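Local coordinates for copper-sensitive operon repressor (CsoR) (Geobacillus thermodenitrificans, PDB 4M1P), which represses transcription as a DNA-binding copper sensor, binding Cu(I) and undergoing a Cu(I)-mediated allosteric switch, at the interface of chains A and B. Numbering follows the deposited sequence. Chains: chain A/B, Copper-sensitive operon repressor (CsoR).

Contact 1: the interface of chains A and B. Residues chain A 12-13, 71, 74, 91, 94-95, 98; chain B 48-50, 53.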
ATOM      1  N   GLY A  12     -10.988  24.484   7.301  1.00 70.36           N
ATOM      2  CA  GLY A  12     -10.120  24.656   8.455  1.00 67.73           C
ATOM      3  C   GLY A  12      -9.042  25.710   8.257  1.00 66.25           C
ATOM      4  O   GLY A  12      -8.818  26.177   7.144  1.00 63.67           O
ATOM      5  N   THR A  13      -8.377  26.087   9.346  1.00 67.62           N
ATOM      6  CA  THR A  13      -7.298  27.071   9.302  1.00 66.05           C
ATOM      7  C   THR A  13      -6.214  26.665   8.308  1.00 64.67           C
ATOM      8  O   THR A  13      -5.847  25.488   8.234  1.00 63.29           O
ATOM      9  CB  THR A  13      -6.623  27.208  10.675  1.00 67.88           C
ATOM     10  OG1 THR A  13      -7.618  27.382  11.690  1.00 73.26           O
ATOM     11  CG2 THR A  13      -5.672  28.390  10.686  1.00 69.83           C
ATOM     12  N   LEU A  71       1.167  16.434   3.509  1.00 47.67           N
ATOM     13  CA  LEU A  71       0.455  15.954   4.683  1.00 46.80           C
ATOM     14  C   LEU A  71       1.124  16.473   5.950  1.00 45.95           C
ATOM     15  O   LEU A  71       0.466  17.038   6.832  1.00 44.25           O
ATOM     16  CB  LEU A  71       0.437  14.428   4.694  1.00 48.79           C
ATOM     17  CG  LEU A  71      -0.497  13.751   5.689  1.00 44.44           C
ATOM     18  CD1 LEU A  71      -1.896  14.269   5.497  1.00 51.17           C
ATOM     19  CD2 LEU A  71      -0.468  12.272   5.454  1.00 42.38           C
ATOM     20  N   HIS A  74       0.824  20.275   6.333  1.00 48.93           N
ATOM     21  CA  HIS A  74      -0.504  20.678   6.789  1.00 49.19           C
ATOM     22  C   HIS A  74      -0.681  20.401   8.280  1.00 52.70           C
ATOM     23  O   HIS A  74      -1.213  21.232   9.015  1.00 56.53           O
ATOM     24  CB  HIS A  74      -1.589  19.963   5.979  1.00 45.41           C
ATOM     25  CG  HIS A  74      -2.981  20.384   6.329  1.00 46.89           C
ATOM     26  ND1 HIS A  74      -3.451  21.665   6.139  1.00 49.37           N
ATOM     27  CD2 HIS A  74      -4.019  19.685   6.861  1.00 44.44           C
ATOM     28  CE1 HIS A  74      -4.702  21.743   6.533  1.00 50.54           C
ATOM     29  NE2 HIS A  74      -5.076  20.547   6.979  1.00 45.90           N
ATOM     30  N   SER A  91     -10.170  20.750  12.334  1.00 49.10           N
ATOM     31  CA  SER A  91      -9.026  20.408  11.494  1.00 50.83           C
ATOM     32  C   SER A  91      -8.603  18.947  11.625  1.00 52.15           C
ATOM     33  O   SER A  91      -8.138  18.345  10.654  1.00 55.83           O
ATOM     34  CB  SER A  91      -7.843  21.317  11.805  1.00 54.16           C
ATOM     35  OG  SER A  91      -8.079  22.620  11.317  1.00 64.89           O
ATOM     36  N   GLU A  94     -10.977  16.716   9.474  1.00 52.21           N
ATOM     37  CA  GLU A  94     -10.569  16.836   8.081  1.00 49.15           C
ATOM     38  C   GLU A  94      -9.385  15.909   7.839  1.00 50.05           C
ATOM     39  O   GLU A  94      -9.414  15.087   6.930  1.00 54.88           O
ATOM     40  CB  GLU A  94     -10.156  18.273   7.745  1.00 53.66           C
ATOM     41  CG  GLU A  94     -11.286  19.246   7.433  1.00 56.06           C
ATOM     42  CD  GLU A  94     -10.788  20.682   7.292  1.00 60.99           C
ATOM     43  OE1 GLU A  94      -9.604  20.928   7.603  1.00 58.79           O
ATOM     44  OE2 GLU A  94     -11.579  21.561   6.878  1.00 65.60           O
ATOM     45  N   LEU A  95      -8.351  16.046   8.666  1.00 49.14           N
ATOM     46  CA  LEU A  95      -7.123  15.272   8.506  1.00 50.03           C
ATOM     47  C   LEU A  95      -7.389  13.768   8.515  1.00 60.13           C
ATOM     48  O   LEU A  95      -6.811  13.026   7.717  1.00 61.75           O
ATOM     49  CB  LEU A  95      -6.113  15.629   9.596  1.00 48.47           C
ATOM     50  CG  LEU A  95      -4.707  15.033   9.462  1.00 48.44           C
ATOM     51  CD1 LEU A  95      -3.996  15.554   8.218  1.00 39.73           C
ATOM     52  CD2 LEU A  95      -3.872  15.311  10.705  1.00 50.07           C
ATOM     53  N   VAL A  98      -8.871  12.532   5.048  1.00 53.79           N
ATOM     54  CA  VAL A  98      -7.926  12.315   3.955  1.00 56.25           C
ATOM     55  C   VAL A  98      -7.034  11.100   4.202  1.00 61.79           C
ATOM     56  O   VAL A  98      -6.618  10.438   3.256  1.00 70.02           O
ATOM     57  CB  VAL A  98      -7.072  13.569   3.606  1.00 59.51           C
ATOM     58  CG1 VAL A  98      -7.964  14.732   3.266  1.00 61.94           C
ATOM     59  CG2 VAL A  98      -6.133  13.935   4.732  1.00 54.65           C
TER
ATOM     60  N   TYR B  48      -6.498  25.086  -0.432  1.00 52.01           N
ATOM     61  CA  TYR B  48      -6.399  24.355   0.829  1.00 50.48           C
ATOM     62  C   TYR B  48      -5.672  23.027   0.666  1.00 48.58           C
ATOM     63  O   TYR B  48      -5.967  22.264  -0.260  1.00 45.65           O
ATOM     64  CB  TYR B  48      -7.800  24.108   1.390  1.00 54.64           C
ATOM     65  CG  TYR B  48      -7.846  23.682   2.846  1.00 59.71           C
ATOM     66  CD1 TYR B  48      -8.720  22.684   3.268  1.00 55.87           C
ATOM     67  CD2 TYR B  48      -7.032  24.284   3.798  1.00 58.90           C
ATOM     68  CE1 TYR B  48      -8.785  22.303   4.589  1.00 53.56           C
ATOM     69  CE2 TYR B  48      -7.086  23.903   5.123  1.00 63.00           C
ATOM     70  CZ  TYR B  48      -7.964  22.911   5.511  1.00 61.22           C
ATOM     71  OH  TYR B  48      -8.019  22.532   6.833  1.00 63.52           O
ATOM     72  N   CYS B  49      -4.729  22.758   1.572  1.00 50.32           N
ATOM     73  CA  CYS B  49      -3.915  21.541   1.531  1.00 49.34           C
ATOM     74  C   CYS B  49      -4.747  20.260   1.445  1.00 48.74           C
ATOM     75  O   CYS B  49      -4.342  19.301   0.791  1.00 46.89           O
ATOM     76  CB  CYS B  49      -2.995  21.454   2.755  1.00 52.90           C
ATOM     77  SG  CYS B  49      -1.863  22.848   3.022  1.00 62.96           S
ATOM     78  N   ILE B  50      -5.900  20.246   2.110  1.00 51.64           N
ATOM     79  CA  ILE B  50      -6.755  19.063   2.130  1.00 48.17           C
ATOM     80  C   ILE B  50      -7.331  18.795   0.739  1.00 51.72           C
ATOM     81  O   ILE B  50      -7.300  17.658   0.255  1.00 57.87           O
ATOM     82  CB  ILE B  50      -7.879  19.196   3.174  1.00 46.15           C
ATOM     83  CG1 ILE B  50      -7.308  19.127   4.594  1.00 48.22           C
ATOM     84  CG2 ILE B  50      -8.933  18.123   2.975  1.00 43.59           C
ATOM     85  CD1 ILE B  50      -6.754  17.759   4.987  1.00 45.43           C
ATOM     86  N   LEU B  53      -4.678  17.315  -1.351  1.00 53.62           N
ATOM     87  CA  LEU B  53      -4.400  15.927  -0.989  1.00 49.76           C
ATOM     88  C   LEU B  53      -5.458  14.981  -1.553  1.00 46.85           C
ATOM     89  O   LEU B  53      -5.134  13.897  -2.048  1.00 39.94           O
ATOM     90  CB  LEU B  53      -4.282  15.779   0.527  1.00 48.05           C
ATOM     91  CG  LEU B  53      -3.005  16.376   1.115  1.00 43.57           C
ATOM     92  CD1 LEU B  53      -3.147  16.594   2.610  1.00 43.66           C
ATOM     93  CD2 LEU B  53      -1.823  15.475   0.824  1.00 40.97           C
TER
HETATM   94  O   HOH W   1      -6.614  23.113   9.480  1.00 56.50           O
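A:His74 lies across the start of B helix 49-85, and its side chain meets B:Cys49, B:Ile50 and B:Tyr48 in turn from CB to the ring tip. CB and CG both face the methylene of B:Cys49, A:His74 CG standing 3.7 Å from B:Cys49 CB. With CG anti to the backbone N (chi1 -176°), the imidazole is carried toward chain B. Next along the ring, A:His74 ND1 lies 3.7 Å from B:Cys49 SG. Both residues are Cu(I)-binding positions, so this pairing brings copper ligands of two subunits together. On the opposite side, A:His74 CD2 meets B:Ile50 CD1 at 3.8 Å, while NE2 rests against B:Ile50 CG1. At the tip, A:His74 CE1 comes 3.5 Å from B:Tyr48 CE2. The rings of A:His74 and B:Tyr48 meet edge-to-face with planes 84° apart, and the tyrosine hydroxyl sits in plane at the imidazole edge.

That hydroxyl also faces the A:Glu94 carboxylate, but the modelled separation is too short for a reliable bond. A:Glu94 OE2 accepts a hydrogen bond from A:Gly12 N at 3.0 Å on its syn lone pair, which ties the N-terminal segment to helix 88-103. Farther along that helix, A:Val98 CG1 packs on B:Ile50 CG2 at 3.5 Å, and A:Leu71 crosses B:Leu53 at about a right angle. Water 1 bridges chains, 2.8 Å from A:Thr13 O and 3.1 Å from the hydroxyl oxygen B:Tyr48 OH.

Contact 2: the interface of chains A and B. Residues chain A 46-49, 52; chain B 11, 13-14, 17, 78.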
ATOM      1  N   ASN A  46       5.416   2.383 -28.625  1.00 74.67           N
ATOM      2  CA  ASN A  46       5.205   0.953 -28.412  1.00 79.97           C
ATOM      3  C   ASN A  46       6.361   0.289 -27.650  1.00 72.67           C
ATOM      4  O   ASN A  46       6.797  -0.806 -27.997  1.00 71.58           O
ATOM      5  CB  ASN A  46       4.952   0.240 -29.747  1.00 86.11           C
ATOM      6  CG  ASN A  46       3.726  -0.661 -29.709  1.00 87.38           C
ATOM      7  OD1 ASN A  46       3.441  -1.302 -28.698  1.00 82.68           O
ATOM      8  ND2 ASN A  46       2.997  -0.716 -30.821  1.00 91.37           N
ATOM      9  N   ARG A  47       6.853   0.961 -26.613  1.00 65.78           N
ATOM     10  CA  ARG A  47       7.954   0.428 -25.822  1.00 62.55           C
ATOM     11  C   ARG A  47       7.500  -0.732 -24.940  1.00 57.36           C
ATOM     12  O   ARG A  47       6.299  -0.934 -24.736  1.00 57.88           O
ATOM     13  CB  ARG A  47       8.634   1.535 -25.004  1.00 61.14           C
ATOM     14  CG  ARG A  47       9.543   2.433 -25.856  1.00 67.53           C
ATOM     15  CD  ARG A  47      10.571   3.198 -25.028  1.00 73.07           C
ATOM     16  NE  ARG A  47      11.486   2.308 -24.315  1.00 78.17           N
ATOM     17  CZ  ARG A  47      12.344   2.710 -23.382  1.00 82.50           C
ATOM     18  NH1 ARG A  47      12.416   3.990 -23.046  1.00 84.11           N
ATOM     19  NH2 ARG A  47      13.134   1.831 -22.779  1.00 84.67           N
ATOM     20  N   TYR A  48       8.469  -1.502 -24.448  1.00 52.01           N
ATOM     21  CA  TYR A  48       8.209  -2.708 -23.666  1.00 50.48           C
ATOM     22  C   TYR A  48       7.395  -2.413 -22.413  1.00 48.58           C
ATOM     23  O   TYR A  48       7.705  -1.472 -21.676  1.00 45.65           O
ATOM     24  CB  TYR A  48       9.534  -3.363 -23.276  1.00 54.64           C
ATOM     25  CG  TYR A  48       9.425  -4.792 -22.775  1.00 59.71           C
ATOM     26  CD1 TYR A  48      10.179  -5.224 -21.688  1.00 55.87           C
ATOM     27  CD2 TYR A  48       8.584  -5.709 -23.395  1.00 58.90           C
ATOM     28  CE1 TYR A  48      10.104  -6.522 -21.238  1.00 53.56           C
ATOM     29  CE2 TYR A  48       8.498  -7.010 -22.944  1.00 63.00           C
ATOM     30  CZ  TYR A  48       9.260  -7.410 -21.865  1.00 61.22           C
ATOM     31  OH  TYR A  48       9.174  -8.708 -21.417  1.00 63.52           O
ATOM     32  N   CYS A  49       6.362  -3.225 -22.179  1.00 50.32           N
ATOM     33  CA  CYS A  49       5.460  -3.051 -21.038  1.00 49.34           C
ATOM     34  C   CYS A  49       6.193  -2.959 -19.697  1.00 48.74           C
ATOM     35  O   CYS A  49       5.769  -2.222 -18.810  1.00 46.89           O
ATOM     36  CB  CYS A  49       4.438  -4.192 -20.966  1.00 52.90           C
ATOM     37  SG  CYS A  49       3.401  -4.447 -22.434  1.00 62.96           S
ATOM     38  N   ILE A  52       7.762   0.448 -19.169  1.00 48.33           N
ATOM     39  CA  ILE A  52       6.694   1.378 -18.836  1.00 51.43           C
ATOM     40  C   ILE A  52       6.266   1.235 -17.371  1.00 52.74           C
ATOM     41  O   ILE A  52       6.094   2.232 -16.667  1.00 52.93           O
ATOM     42  CB  ILE A  52       5.509   1.202 -19.793  1.00 51.80           C
ATOM     43  CG1 ILE A  52       5.914   1.696 -21.182  1.00 56.59           C
ATOM     44  CG2 ILE A  52       4.282   1.933 -19.288  1.00 49.99           C
ATOM     45  CD1 ILE A  52       4.802   1.690 -22.197  1.00 60.38           C
TER
ATOM     46  N   HIS B  11      14.924  -7.720 -24.840  1.00 97.67           N
ATOM     47  CA  HIS B  11      13.991  -7.971 -23.743  1.00 84.20           C
ATOM     48  C   HIS B  11      13.075  -9.145 -24.056  1.00 78.64           C
ATOM     49  O   HIS B  11      13.121  -9.697 -25.157  1.00 81.75           O
ATOM     50  CB  HIS B  11      13.164  -6.718 -23.428  1.00 75.17           C
ATOM     51  CG  HIS B  11      12.411  -6.169 -24.606  1.00 71.72           C
ATOM     52  ND1 HIS B  11      11.440  -6.886 -25.267  1.00 70.01           N
ATOM     53  CD2 HIS B  11      12.490  -4.971 -25.229  1.00 73.45           C
ATOM     54  CE1 HIS B  11      10.951  -6.152 -26.256  1.00 70.10           C
ATOM     55  NE2 HIS B  11      11.572  -4.988 -26.253  1.00 73.08           N
ATOM     56  N   THR B  13       9.601 -11.439 -24.800  1.00 67.62           N
ATOM     57  CA  THR B  13       8.611 -11.365 -25.872  1.00 66.05           C
ATOM     58  C   THR B  13       7.584 -10.268 -25.607  1.00 64.67           C
ATOM     59  O   THR B  13       7.133 -10.098 -24.470  1.00 63.29           O
ATOM     60  CB  THR B  13       7.837 -12.686 -25.995  1.00 67.88           C
ATOM     61  OG1 THR B  13       8.755 -13.785 -26.035  1.00 73.26           O
ATOM     62  CG2 THR B  13       6.984 -12.689 -27.250  1.00 69.83           C
ATOM     63  N   MET B  14       7.209  -9.526 -26.647  1.00 63.01           N
ATOM     64  CA  MET B  14       6.134  -8.543 -26.517  1.00 60.67           C
ATOM     65  C   MET B  14       5.114  -8.635 -27.654  1.00 62.91           C
ATOM     66  O   MET B  14       5.479  -8.691 -28.828  1.00 63.74           O
ATOM     67  CB  MET B  14       6.692  -7.120 -26.446  1.00 55.99           C
ATOM     68  CG  MET B  14       5.610  -6.067 -26.270  1.00 55.52           C
ATOM     69  SD  MET B  14       6.218  -4.387 -26.429  1.00 70.60           S
ATOM     70  CE  MET B  14       4.720  -3.459 -26.096  1.00 62.62           C
ATOM     71  N   ARG B  17       1.102  -3.230 -29.165  1.00 75.30           N
ATOM     72  CA  ARG B  17      -0.206  -2.643 -28.889  1.00 74.64           C
ATOM     73  C   ARG B  17      -0.936  -2.251 -30.162  1.00 80.64           C
ATOM     74  O   ARG B  17      -0.314  -1.867 -31.151  1.00 85.33           O
ATOM     75  CB  ARG B  17      -0.073  -1.419 -27.986  1.00 71.71           C
ATOM     76  CG  ARG B  17       0.514  -1.748 -26.646  1.00 67.27           C
ATOM     77  CD  ARG B  17       0.746  -0.529 -25.788  1.00 67.44           C
ATOM     78  NE  ARG B  17       1.568  -0.923 -24.655  1.00 70.59           N
ATOM     79  CZ  ARG B  17       2.891  -0.814 -24.629  1.00 71.59           C
ATOM     80  NH1 ARG B  17       3.538  -0.285 -25.660  1.00 64.23           N
ATOM     81  NH2 ARG B  17       3.566  -1.218 -23.562  1.00 73.34           N
ATOM     82  N   CYS B  78       1.779 -11.031 -23.471  1.00 54.21           N
ATOM     83  CA  CYS B  78       3.218 -11.092 -23.728  1.00 52.50           C
ATOM     84  C   CYS B  78       3.919 -12.243 -22.990  1.00 52.79           C
ATOM     85  O   CYS B  78       4.595 -13.061 -23.614  1.00 50.35           O
ATOM     86  CB  CYS B  78       3.890  -9.754 -23.395  1.00 50.06           C
ATOM     87  SG  CYS B  78       3.224  -8.320 -24.288  1.00 60.99           S
TER
HETATM   88  O   HOH W   2       7.604 -11.264 -21.980  1.00 56.50           O
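A:Arg47 O, a backbone carbonyl oxygen, is gripped end-on by both terminal nitrogens of B:Arg17, with NH1 and NH2 each 3.0 Å from it. The oxygen lies 9° out of the guanidinium plane; NH1 approaches on a lone pair in the carbonyl plane, NH2 nearly along the C=O axis. B:Arg17 is anchored at its other end too: its backbone N donates to A:Asn46 OD1 at 3.1 Å, nearly straight at 171°. The chain between, extended from CG to NE, passes A:Asn46 in the opposite direction. Beyond the carbonyl, B:Arg17 NH2 comes 3.4 Å from A:Cys49 SG, where the guanidinium charge may polarise the sulfur, and meets A:Ile52 CD1 tip to tip.

A flat stack forms the second half. The ring of B:His11 lies over one face of A:Tyr48, planes 7° apart and centroids 4.0 Å apart, with A:Tyr48 CG above the centre of the imidazole. B:Met14, an extended chain, fills the region between stack and guanidinium, its SD 3.8 Å from A:Tyr48 CA. The Cu(I)-binding cysteines also approach here, A:Cys49 SG standing 4.3 Å from B:Cys78 SG. The site thus fastens the N-terminal segment of one subunit over the loop leading to the other's copper-binding cysteine, and probably couples that segment to the metal site.

Contact 3: the interface of chains A and B. Residues chain A 39, 43, 49, 52-53, 56; chain B 17, 25, 29, 66-67, 70.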
ATOM      1  N   VAL A  39       5.959   8.661 -20.078  1.00 59.27           N
ATOM      2  CA  VAL A  39       5.229   7.401 -20.148  1.00 56.95           C
ATOM      3  C   VAL A  39       4.312   7.408 -21.361  1.00 57.58           C
ATOM      4  O   VAL A  39       4.189   6.404 -22.066  1.00 62.16           O
ATOM      5  CB  VAL A  39       4.441   7.144 -18.849  1.00 51.70           C
ATOM      6  CG1 VAL A  39       3.454   6.010 -19.026  1.00 45.57           C
ATOM      7  CG2 VAL A  39       5.402   6.829 -17.726  1.00 54.11           C
ATOM      8  N   VAL A  43       4.411   4.709 -24.475  1.00 63.52           N
ATOM      9  CA  VAL A  43       3.263   3.952 -24.962  1.00 67.15           C
ATOM     10  C   VAL A  43       3.099   4.143 -26.466  1.00 80.86           C
ATOM     11  O   VAL A  43       2.836   3.186 -27.201  1.00 85.76           O
ATOM     12  CB  VAL A  43       1.964   4.371 -24.248  1.00 66.99           C
ATOM     13  CG1 VAL A  43       0.766   3.639 -24.827  1.00 69.56           C
ATOM     14  CG2 VAL A  43       2.071   4.107 -22.752  1.00 61.60           C
ATOM     15  N   CYS A  49       6.362  -3.225 -22.179  1.00 50.32           N
ATOM     16  CA  CYS A  49       5.460  -3.051 -21.038  1.00 49.34           C
ATOM     17  C   CYS A  49       6.193  -2.959 -19.697  1.00 48.74           C
ATOM     18  O   CYS A  49       5.769  -2.222 -18.810  1.00 46.89           O
ATOM     19  CB  CYS A  49       4.438  -4.192 -20.966  1.00 52.90           C
ATOM     20  SG  CYS A  49       3.401  -4.447 -22.434  1.00 62.96           S
ATOM     21  N   ILE A  52       7.762   0.448 -19.169  1.00 48.33           N
ATOM     22  CA  ILE A  52       6.694   1.378 -18.836  1.00 51.43           C
ATOM     23  C   ILE A  52       6.266   1.235 -17.371  1.00 52.74           C
ATOM     24  O   ILE A  52       6.094   2.232 -16.667  1.00 52.93           O
ATOM     25  CB  ILE A  52       5.509   1.202 -19.793  1.00 51.80           C
ATOM     26  CG1 ILE A  52       5.914   1.696 -21.182  1.00 56.59           C
ATOM     27  CG2 ILE A  52       4.282   1.933 -19.288  1.00 49.99           C
ATOM     28  CD1 ILE A  52       4.802   1.690 -22.197  1.00 60.38           C
ATOM     29  N   LEU A  53       6.125  -0.004 -16.911  1.00 53.62           N
ATOM     30  CA  LEU A  53       5.710  -0.264 -15.535  1.00 49.76           C
ATOM     31  C   LEU A  53       6.733   0.268 -14.533  1.00 46.85           C
ATOM     32  O   LEU A  53       6.367   0.848 -13.507  1.00 39.94           O
ATOM     33  CB  LEU A  53       5.454  -1.755 -15.322  1.00 48.05           C
ATOM     34  CG  LEU A  53       4.183  -2.273 -15.993  1.00 43.57           C
ATOM     35  CD1 LEU A  53       4.218  -3.785 -16.124  1.00 43.66           C
ATOM     36  CD2 LEU A  53       2.962  -1.839 -15.209  1.00 40.97           C
ATOM     37  N   ILE A  56       6.105   3.853 -14.290  1.00 45.58           N
ATOM     38  CA  ILE A  56       4.893   4.079 -13.516  1.00 47.32           C
ATOM     39  C   ILE A  56       5.186   3.913 -12.030  1.00 50.79           C
ATOM     40  O   ILE A  56       4.703   4.686 -11.205  1.00 54.88           O
ATOM     41  CB  ILE A  56       3.749   3.156 -13.953  1.00 47.35           C
ATOM     42  CG1 ILE A  56       3.237   3.583 -15.334  1.00 45.71           C
ATOM     43  CG2 ILE A  56       2.615   3.186 -12.936  1.00 35.92           C
ATOM     44  CD1 ILE A  56       2.000   2.864 -15.780  1.00 45.07           C
TER
ATOM     45  N   ARG B  17       1.102  -3.230 -29.165  1.00 75.30           N
ATOM     46  CA  ARG B  17      -0.206  -2.643 -28.889  1.00 74.64           C
ATOM     47  C   ARG B  17      -0.936  -2.251 -30.162  1.00 80.64           C
ATOM     48  O   ARG B  17      -0.314  -1.867 -31.151  1.00 85.33           O
ATOM     49  CB  ARG B  17      -0.073  -1.419 -27.986  1.00 71.71           C
ATOM     50  CG  ARG B  17       0.514  -1.748 -26.646  1.00 67.27           C
ATOM     51  CD  ARG B  17       0.746  -0.529 -25.788  1.00 67.44           C
ATOM     52  NE  ARG B  17       1.568  -0.923 -24.655  1.00 70.59           N
ATOM     53  CZ  ARG B  17       2.891  -0.814 -24.629  1.00 71.59           C
ATOM     54  NH1 ARG B  17       3.538  -0.285 -25.660  1.00 64.23           N
ATOM     55  NH2 ARG B  17       3.566  -1.218 -23.562  1.00 73.34           N
ATOM     56  N   ILE B  25      -5.263   3.681 -23.195  1.00 79.42           N
ATOM     57  CA  ILE B  25      -4.236   4.027 -22.223  1.00 75.14           C
ATOM     58  C   ILE B  25      -3.936   5.516 -22.280  1.00 75.86           C
ATOM     59  O   ILE B  25      -3.834   6.176 -21.248  1.00 77.98           O
ATOM     60  CB  ILE B  25      -2.929   3.272 -22.511  1.00 75.34           C
ATOM     61  CG1 ILE B  25      -3.161   1.765 -22.494  1.00 77.31           C
ATOM     62  CG2 ILE B  25      -1.855   3.654 -21.509  1.00 70.79           C
ATOM     63  CD1 ILE B  25      -2.023   0.985 -23.106  1.00 80.43           C
ATOM     64  N   LEU B  29      -3.817   8.394 -19.367  1.00 61.18           N
ATOM     65  CA  LEU B  29      -2.627   9.165 -19.020  1.00 59.72           C
ATOM     66  C   LEU B  29      -2.845  10.666 -19.234  1.00 65.54           C
ATOM     67  O   LEU B  29      -2.317  11.490 -18.479  1.00 65.75           O
ATOM     68  CB  LEU B  29      -1.421   8.685 -19.825  1.00 62.25           C
ATOM     69  CG  LEU B  29      -1.095   7.190 -19.795  1.00 61.81           C
ATOM     70  CD1 LEU B  29       0.137   6.903 -20.643  1.00 60.61           C
ATOM     71  CD2 LEU B  29      -0.897   6.691 -18.375  1.00 56.88           C
ATOM     72  N   VAL B  66      -4.308   2.215 -14.116  1.00 44.47           N
ATOM     73  CA  VAL B  66      -3.641   2.028 -15.397  1.00 49.19           C
ATOM     74  C   VAL B  66      -2.445   1.073 -15.268  1.00 49.41           C
ATOM     75  O   VAL B  66      -2.178   0.283 -16.167  1.00 53.64           O
ATOM     76  CB  VAL B  66      -3.255   3.378 -16.060  1.00 55.06           C
ATOM     77  CG1 VAL B  66      -2.125   4.054 -15.308  1.00 59.82           C
ATOM     78  CG2 VAL B  66      -2.871   3.166 -17.505  1.00 54.71           C
ATOM     79  N   GLY B  67      -1.754   1.119 -14.133  1.00 47.84           N
ATOM     80  CA  GLY B  67      -0.625   0.235 -13.895  1.00 46.50           C
ATOM     81  C   GLY B  67      -1.022  -1.231 -13.825  1.00 47.82           C
ATOM     82  O   GLY B  67      -0.382  -2.096 -14.438  1.00 48.39           O
ATOM     83  N   LEU B  70      -1.905  -2.518 -17.275  1.00 53.05           N
ATOM     84  CA  LEU B  70      -0.736  -2.832 -18.082  1.00 50.33           C
ATOM     85  C   LEU B  70      -0.096  -4.116 -17.586  1.00 48.28           C
ATOM     86  O   LEU B  70       0.435  -4.900 -18.370  1.00 48.65           O
ATOM     87  CB  LEU B  70       0.279  -1.692 -18.035  1.00 53.64           C
ATOM     88  CG  LEU B  70      -0.205  -0.327 -18.522  1.00 60.47           C
ATOM     89  CD1 LEU B  70       0.968   0.581 -18.811  1.00 60.90           C
ATOM     90  CD2 LEU B  70      -1.082  -0.467 -19.755  1.00 66.21           C
TER
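A:Ile52, A:Leu53 and A:Ile56 close around B:Leu70, whose 66 Å² of hidden surface exceeds that of every other residue in this patch. B:Leu70 CD1 does most of the touching: A:Ile52 CG2 meets it at 3.6 Å and A:Ile56 CD1 at 3.9 Å, both isoleucines crossing the leucine at about a right angle. In A:Ile52, CG1 lies beside the backbone N (chi1 -70°), which points CD1 at B:Arg17 while CG2 faces B:Leu70. A:Leu53 runs past in the opposite direction, its CD2 lying 3.9 Å from B:Leu70 CB and also against the backbone oxygen of B:Gly67.

Packing is sparser between the 19-44 helices. Here B:Leu29 CD1 reaches A:Val39 CG1 at 3.8 Å and A:Val43 CG2 at 4.0 Å, while B:Ile25 CG2 stands 4.1 Å from A:Val43 CG2. B:Arg17 flanks this apolar patch, NH1 passing 3.9 Å from the backbone atom A:Val43 O, too far to count as bonded. An alanine in place of B:Arg17 removes the guanidinium, which would probably leave A:Arg47 O without its pair of donors and open a gap beside A:Ile52 CD1. The patch joins helices 19-44 and 49-85 of both subunits, contributing to the helical-bundle core that probably stabilises the dimer next to the copper-binding cysteine.

Contacts 2 and 3 adjoin, their C-alpha centres about 10 Å apart, and share A:Cys49, A:Ile52 and B:Arg17; the C-alpha centre of contact 1 lies about 40 Å from that of contact 2 and 31 Å from that of contact 3. The interface is two-fold symmetric, and Thr13, Tyr48 and Cys49 enter contacts 1 and 2 with the chains exchanged, so the two show different sides of equivalent copper sites at opposite ends of the dimer. Contact 3 forms part of the apolar core between them. Helix 49-85 enters all three, offering a plausible route for copper-induced changes to spread through the dimer.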